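Local coordinates for protein proabylysin (Pyrococcus abyssi, PDB 4JIU) that is a zinc-binding minigluzincin, held in its zymogen form and probably a metallopeptidase that hydrolyses peptide bonds once activated, at residues A[19-30]-A[38-47]. The protein carries 1 engineered substitution. Residues are numbered along the deposited sequence; the frame is centred on the assembly and turned at random.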
loop_
_atom_site.group_PDB
_atom_site.type_symbol
_atom_site.label_atom_id
_atom_site.label_comp_id
_atom_site.label_asym_id
_atom_site.label_seq_id
_atom_site.Cartn_x
_atom_site.Cartn_y
_atom_site.Cartn_z
ATOM N N VAL A 19 5.931 -7.009 9.198
ATOM C CA VAL A 19 5.328 -7.221 7.867
ATOM C C VAL A 19 6.459 -7.435 6.883
ATOM O O VAL A 19 7.426 -6.663 6.849
ATOM C CB VAL A 19 4.461 -5.981 7.526
ATOM C CG1 VAL A 19 3.990 -6.110 6.087
ATOM C CG2 VAL A 19 3.329 -5.857 8.506
ATOM N N LYS A 20 6.330 -8.449 6.071
ATOM C CA LYS A 20 7.308 -8.802 5.070
ATOM C C LYS A 20 6.818 -8.401 3.688
ATOM O O LYS A 20 5.680 -8.694 3.348
ATOM C CB LYS A 20 7.598 -10.312 5.095
ATOM C CG LYS A 20 7.916 -10.878 6.432
ATOM C CD LYS A 20 9.129 -10.265 7.101
ATOM C CE LYS A 20 9.317 -10.872 8.515
ATOM N NZ LYS A 20 10.482 -10.253 9.184
ATOM N N VAL A 21 7.697 -7.824 2.919
ATOM C CA VAL A 21 7.401 -7.459 1.540
ATOM C C VAL A 21 7.968 -8.516 0.589
ATOM O O VAL A 21 9.145 -8.904 0.699
ATOM C CB VAL A 21 7.917 -6.054 1.179
ATOM C CG1 VAL A 21 7.637 -5.764 -0.290
ATOM C CG2 VAL A 21 7.239 -4.987 2.007
ATOM N N ARG A 22 7.164 -9.006 -0.308
ATOM C CA ARG A 22 7.541 -9.942 -1.339
ATOM C C ARG A 22 7.268 -9.339 -2.677
ATOM O O ARG A 22 6.275 -8.659 -2.875
ATOM C CB ARG A 22 6.716 -11.239 -1.239
ATOM C CG ARG A 22 7.405 -12.134 -0.242
ATOM C CD ARG A 22 6.712 -11.960 1.107
ATOM N NE ARG A 22 7.242 -13.138 1.784
ATOM C CZ ARG A 22 6.775 -14.362 1.444
ATOM N NH1 ARG A 22 7.302 -15.394 2.061
ATOM N NH2 ARG A 22 5.804 -14.540 0.539
ATOM N N ILE A 23 8.167 -9.566 -3.613
ATOM C CA ILE A 23 7.967 -9.113 -4.979
ATOM C C ILE A 23 7.632 -10.317 -5.821
ATOM O O ILE A 23 8.453 -11.254 -5.878
ATOM C CB ILE A 23 9.226 -8.397 -5.453
ATOM C CG1 ILE A 23 9.779 -7.399 -4.451
ATOM C CG2 ILE A 23 8.949 -7.794 -6.832
ATOM C CD1 ILE A 23 8.799 -6.315 -4.116
ATOM N N ARG A 24 6.488 -10.347 -6.480
ATOM C CA ARG A 24 6.041 -11.483 -7.259
ATOM C C ARG A 24 5.205 -10.969 -8.405
ATOM O O ARG A 24 4.441 -10.026 -8.189
ATOM C CB ARG A 24 5.119 -12.420 -6.447
ATOM C CG ARG A 24 5.745 -13.021 -5.234
ATOM C CD ARG A 24 6.590 -14.225 -5.547
ATOM N NE ARG A 24 6.981 -14.914 -4.322
ATOM C CZ ARG A 24 7.905 -14.543 -3.448
ATOM N NH1 ARG A 24 8.554 -13.430 -3.734
ATOM N NH2 ARG A 24 8.161 -15.274 -2.351
ATOM N N PRO A 25 5.277 -11.582 -9.576
ATOM C CA PRO A 25 4.405 -11.158 -10.652
ATOM C C PRO A 25 2.966 -11.540 -10.336
ATOM O O PRO A 25 2.635 -12.678 -10.064
ATOM C CB PRO A 25 4.954 -11.933 -11.837
ATOM C CG PRO A 25 5.623 -13.166 -11.262
ATOM C CD PRO A 25 6.180 -12.701 -9.940
ATOM N N LEU A 26 2.101 -10.549 -10.414
ATOM C CA LEU A 26 0.690 -10.705 -10.139
ATOM C C LEU A 26 -0.092 -10.439 -11.426
ATOM O O LEU A 26 0.274 -9.566 -12.200
ATOM C CB LEU A 26 0.203 -9.704 -9.073
ATOM C CG LEU A 26 0.902 -9.763 -7.720
ATOM C CD1 LEU A 26 0.425 -8.603 -6.855
ATOM C CD2 LEU A 26 0.634 -11.101 -7.080
ATOM N N LYS A 27 -1.166 -11.158 -11.640
ATOM C CA LYS A 27 -1.949 -11.009 -12.856
ATOM C C LYS A 27 -2.953 -9.873 -12.699
ATOM O O LYS A 27 -3.060 -8.921 -13.454
ATOM C CB LYS A 27 -2.646 -12.341 -13.132
ATOM C CG LYS A 27 -3.571 -12.284 -14.346
ATOM C CD LYS A 27 -4.102 -13.660 -14.682
ATOM C CE LYS A 27 -5.535 -13.609 -15.177
ATOM N NZ LYS A 27 -6.321 -14.784 -14.695
ATOM N N MET A 28 -3.693 -10.009 -11.617
ATOM C CA MET A 28 -4.959 -9.302 -11.467
ATOM C C MET A 28 -4.838 -7.999 -10.726
ATOM O O MET A 28 -5.796 -7.235 -10.760
ATOM C CB MET A 28 -5.915 -10.201 -10.722
ATOM C CG MET A 28 -6.304 -11.405 -11.544
ATOM S SD MET A 28 -6.954 -11.047 -13.173
ATOM C CE MET A 28 -8.496 -10.228 -12.821
ATOM N N SER A 29 -3.692 -7.735 -10.085
ATOM C CA SER A 29 -3.438 -6.519 -9.359
ATOM C C SER A 29 -1.953 -6.192 -9.375
ATOM O O SER A 29 -1.146 -6.945 -9.930
ATOM C CB SER A 29 -3.928 -6.671 -7.895
ATOM O OG SER A 29 -3.044 -7.391 -7.094
ATOM N N ILE A 30 -1.631 -5.102 -8.705
ATOM C CA ILE A 30 -0.226 -4.803 -8.496
ATOM C C ILE A 30 0.219 -4.942 -7.045
ATOM O O ILE A 30 1.403 -4.818 -6.792
ATOM C CB ILE A 30 0.100 -3.369 -8.956
ATOM C CG1 ILE A 30 -0.675 -2.348 -8.080
ATOM C CG2 ILE A 30 -0.152 -3.299 -10.442
ATOM C CD1 ILE A 30 -0.490 -0.953 -8.629
ATOM N N GLY A 38 0.921 -11.701 7.488
ATOM C CA GLY A 38 1.564 -10.424 7.676
ATOM C C GLY A 38 2.552 -10.118 6.553
ATOM O O GLY A 38 3.727 -9.829 6.802
ATOM N N THR A 39 2.054 -10.161 5.319
ATOM C CA THR A 39 2.888 -9.894 4.158
ATOM C C THR A 39 2.178 -8.896 3.238
ATOM O O THR A 39 0.954 -8.796 3.213
ATOM C CB THR A 39 3.226 -11.153 3.350
ATOM O OG1 THR A 39 1.998 -11.721 2.813
ATOM C CG2 THR A 39 3.942 -12.190 4.214
ATOM N N ILE A 40 3.008 -8.208 2.492
ATOM C CA ILE A 40 2.580 -7.366 1.372
ATOM C C ILE A 40 3.291 -7.901 0.133
ATOM O O ILE A 40 4.521 -7.974 0.152
ATOM C CB ILE A 40 2.898 -5.892 1.584
ATOM C CG1 ILE A 40 2.253 -5.311 2.843
ATOM C CG2 ILE A 40 2.558 -5.139 0.295
ATOM C CD1 ILE A 40 2.723 -3.944 3.250
ATOM N N THR A 41 2.550 -8.298 -0.881
ATOM C CA THR A 41 3.139 -8.738 -2.144
ATOM C C THR A 41 2.914 -7.677 -3.183
ATOM O O THR A 41 1.798 -7.179 -3.361
ATOM C CB THR A 41 2.497 -10.071 -2.544
ATOM O OG1 THR A 41 2.733 -11.057 -1.526
ATOM C CG2 THR A 41 3.128 -10.578 -3.831
ATOM N N LEU A 42 4.001 -7.307 -3.885
ATOM C CA LEU A 42 4.012 -6.265 -4.862
ATOM C C LEU A 42 4.428 -6.865 -6.202
ATOM O O LEU A 42 5.412 -7.616 -6.257
ATOM C CB LEU A 42 5.057 -5.189 -4.547
ATOM C CG LEU A 42 4.955 -4.553 -3.136
ATOM C CD1 LEU A 42 6.173 -3.675 -2.935
ATOM C CD2 LEU A 42 3.634 -3.843 -2.975
ATOM N N ASP A 43 3.774 -6.460 -7.245
ATOM C CA ASP A 43 4.221 -6.776 -8.613
ATOM C C ASP A 43 5.504 -6.016 -8.901
ATOM O O ASP A 43 5.653 -4.898 -8.423
ATOM C CB ASP A 43 3.146 -6.392 -9.602
ATOM C CG ASP A 43 3.485 -6.812 -11.003
ATOM O OD1 ASP A 43 4.146 -6.017 -11.707
ATOM O OD2 ASP A 43 3.121 -7.941 -11.397
ATOM N N PRO A 44 6.466 -6.594 -9.641
ATOM C CA PRO A 44 7.697 -5.880 -9.900
ATOM C C PRO A 44 7.517 -4.502 -10.518
ATOM O O PRO A 44 8.400 -3.628 -10.325
ATOM C CB PRO A 44 8.440 -6.809 -10.877
ATOM C CG PRO A 44 7.850 -8.149 -10.693
ATOM C CD PRO A 44 6.463 -7.952 -10.155
ATOM N N ALA A 45 6.421 -4.260 -11.225
ATOM C CA ALA A 45 6.229 -2.919 -11.780
ATOM C C ALA A 45 6.164 -1.827 -10.720
ATOM O O ALA A 45 6.481 -0.652 -10.984
ATOM C CB ALA A 45 4.953 -2.958 -12.596
ATOM N N VAL A 46 5.742 -2.161 -9.532
ATOM C CA VAL A 46 5.687 -1.154 -8.472
ATOM C C VAL A 46 7.048 -0.528 -8.241
ATOM O O VAL A 46 7.115 0.619 -7.847
ATOM C CB VAL A 46 5.146 -1.813 -7.189
ATOM C CG1 VAL A 46 5.206 -0.917 -5.952
ATOM C CG2 VAL A 46 3.712 -2.235 -7.429
ATOM N N LEU A 47 8.142 -1.276 -8.412
ATOM C CA LEU A 47 9.482 -0.826 -8.002
ATOM C C LEU A 47 10.001 0.265 -8.899
ATOM O O LEU A 47 11.008 0.913 -8.601
ATOM C CB LEU A 47 10.473 -2.010 -7.914
ATOM C CG LEU A 47 10.151 -3.100 -6.885
ATOM C CD1 LEU A 47 11.188 -4.212 -6.993
ATOM C CD2 LEU A 47 10.048 -2.581 -5.453
HETATM O O HOH W 1 3.770 -13.491 -1.308
#
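L42 rests its CD1 methyl against two side chains of the neighbouring strand, 3.7 Å from CG1 of V21 and 3.9 Å from CD1 of I23. V21 reaches it with the methyl branch that lies trans to its own backbone N (chi1 177°). I23 also rests its CG2 against P44 and turns its CD1 methyl to CD2 of L47. Beneath these contacts strands 20-23 and 39-42 pair in parallel: K20 N binds G38 O, K20 O accepts from I40 N, and the same alternation runs on to R24 N with L42 O. On the sheet face of K20, R22, T39 and T41, the CG2 of T41 touches CB of R24, while a water links R22 NH2 (2.9 Å) to T41 OG1 (2.7 Å). Just past the end of strand 39-42, D43 takes over. Its OD2 receives L26 N at 3.0 Å on the anti lone pair, nearly straight (174°), and also a salt bridge from R102; OD1 accepts A45 N in an Asx turn, and D43 N binds I30 O. Replacing D43 by an alanine removes both oxygens and is likely to leave L26 N, A45 N and the charge of R102 without this mate. Strand 39-42 is central in the mixed three-stranded sheet, between parallel 20-23 and antiparallel 31-34; V19, I40, L42 and V46 pack on helix 51-67, which carries zinc ligands H60 and H64, and I30 on helix 88-100.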